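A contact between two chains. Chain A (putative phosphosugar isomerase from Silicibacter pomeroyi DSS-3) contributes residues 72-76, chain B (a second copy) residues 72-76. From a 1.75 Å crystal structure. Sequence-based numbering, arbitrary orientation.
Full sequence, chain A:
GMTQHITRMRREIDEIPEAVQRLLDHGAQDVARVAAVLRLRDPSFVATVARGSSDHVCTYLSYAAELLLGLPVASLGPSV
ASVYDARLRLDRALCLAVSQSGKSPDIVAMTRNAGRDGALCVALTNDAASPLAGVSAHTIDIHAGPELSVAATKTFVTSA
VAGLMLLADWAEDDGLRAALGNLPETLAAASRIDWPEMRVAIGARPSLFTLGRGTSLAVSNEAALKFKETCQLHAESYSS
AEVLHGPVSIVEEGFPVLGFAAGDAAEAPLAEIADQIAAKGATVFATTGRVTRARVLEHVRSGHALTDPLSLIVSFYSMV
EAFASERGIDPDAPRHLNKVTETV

Chain A (72-76) PVASL
Chain B, residues 72-76: PVASL

Two copies of the segment PVASL meet as short strands centred on A74 that cross almost at right angles: their N-to-C directions differ by 98° and their axes approach to 5.0 Å. No direct hydrogen bond joins the stretches. The contact rests on close packing at the crossing point and on one shared water, and it buries 252 Å² over both sides.

P72(A) leads in with phi/psi -70/144 and a C-gamma endo pucker; P72(B) matches it at -70/145. P72(A) CB stays 4.7 Å from A74(B) CB and P72(B) CB 4.5 Å from A74(A) CB, yet both rings cover some surface.

V73(A) is extended (-125/117), as is V73(B) (-120/122). Both side chains, chi1 t at -175° and -179°, point away from the partner stretch, so each valine meets it through its backbone: V73(A) O lies 3.4 Å from A74(B) CB.

A74(A), at -100/125, sets the register against A74(B), at -105/123, with A74(A) CA 3.8 Å from A74(B) CA. The methyls, both directed sideways, make the apolar contact, A74(A) CB to A74(B) CB at 3.9 Å, and A74(A) CB also sits 3.3 Å from V73(B) O. Alanine's single methyl suits such a close backbone approach.

S75(A) (-85/115, chi1 t at 170°) and S75(B) (-84/117, t at 176°) are exposed, fitting for hydroxyls; S75(A) CB stays 6.1 Å from V73(B) O and S75(B) CB 6.1 Å from V73(A) O. Their amides provide the polar link: one water accepts from S75(A) N and from S75(B) N, each at 2.9 Å.

L76(A) (-90/120, chi1 m -64°, chi2 t 179°) and L76(B) (-93/120, m -62°, t -175°) leave CA sideways, but their ends come nearer: L76(A) CD2 is 4.5 Å from P72(B) CB, and L76(B) CD2 is 4.8 Å from P72(A) CB, adding buried apolar surface. The near-identical torsions and paired distances indicate approximate twofold symmetry.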

# COMPACT_ATOMS: atom_id res chain seq x y z
N PRO A 72 7.21 -12.42 9.60
CA PRO A 72 7.09 -11.47 8.50
C PRO A 72 5.80 -11.76 7.70
O PRO A 72 5.40 -12.93 7.55
CB PRO A 72 8.36 -11.72 7.69
CG PRO A 72 8.72 -13.12 7.99
CD PRO A 72 8.27 -13.41 9.37
N VAL A 73 5.16 -10.71 7.22
CA VAL A 73 3.86 -10.80 6.54
C VAL A 73 3.95 -10.17 5.16
O VAL A 73 4.23 -8.97 5.01
CB VAL A 73 2.78 -10.09 7.35
CG1 VAL A 73 1.38 -10.29 6.73
CG2 VAL A 73 2.79 -10.59 8.83
N ALA A 74 3.74 -10.99 4.15
CA ALA A 74 3.76 -10.54 2.78
C ALA A 74 2.35 -10.34 2.25
O ALA A 74 1.55 -11.29 2.29
CB ALA A 74 4.48 -11.57 1.89
N SER A 75 2.04 -9.15 1.74
CA SER A 75 0.76 -8.91 1.07
C SER A 75 0.86 -9.33 -0.40
O SER A 75 1.65 -8.76 -1.18
CB SER A 75 0.37 -7.42 1.15
OG SER A 75 -0.72 -7.11 0.33
N LEU A 76 0.09 -10.34 -0.77
CA LEU A 76 0.10 -10.88 -2.10
C LEU A 76 -0.89 -10.23 -3.05
O LEU A 76 -2.10 -10.29 -2.83
CB LEU A 76 -0.17 -12.40 -2.06
CG LEU A 76 0.81 -13.34 -1.35
CD1 LEU A 76 0.30 -14.82 -1.43
CD2 LEU A 76 2.24 -13.17 -1.89
N PRO B 72 7.86 -15.28 -2.18
CA PRO B 72 6.98 -14.23 -1.68
C PRO B 72 7.78 -13.06 -1.11
O PRO B 72 8.85 -13.24 -0.53
CB PRO B 72 6.18 -14.94 -0.58
CG PRO B 72 7.10 -15.99 -0.10
CD PRO B 72 7.81 -16.48 -1.31
N VAL B 73 7.25 -11.87 -1.31
CA VAL B 73 7.94 -10.63 -0.93
C VAL B 73 7.12 -9.82 0.09
O VAL B 73 5.97 -9.44 -0.16
CB VAL B 73 8.22 -9.78 -2.17
CG1 VAL B 73 8.97 -8.49 -1.75
CG2 VAL B 73 9.05 -10.59 -3.22
N ALA B 74 7.74 -9.57 1.24
CA ALA B 74 7.09 -8.85 2.31
C ALA B 74 7.60 -7.42 2.42
O ALA B 74 8.79 -7.20 2.54
CB ALA B 74 7.31 -9.59 3.62
N SER B 75 6.70 -6.44 2.33
CA SER B 75 7.08 -5.04 2.54
C SER B 75 7.05 -4.77 4.06
O SER B 75 5.99 -4.87 4.68
CB SER B 75 6.12 -4.13 1.82
OG SER B 75 6.41 -2.77 2.08
N LEU B 76 8.20 -4.44 4.64
CA LEU B 76 8.33 -4.18 6.08
C LEU B 76 8.17 -2.71 6.47
O LEU B 76 8.97 -1.84 6.05
CB LEU B 76 9.71 -4.65 6.57
CG LEU B 76 10.13 -6.13 6.47
CD1 LEU B 76 11.49 -6.35 7.15
CD2 LEU B 76 9.05 -6.98 7.09
O HOH W 1 3.89 -6.89 1.72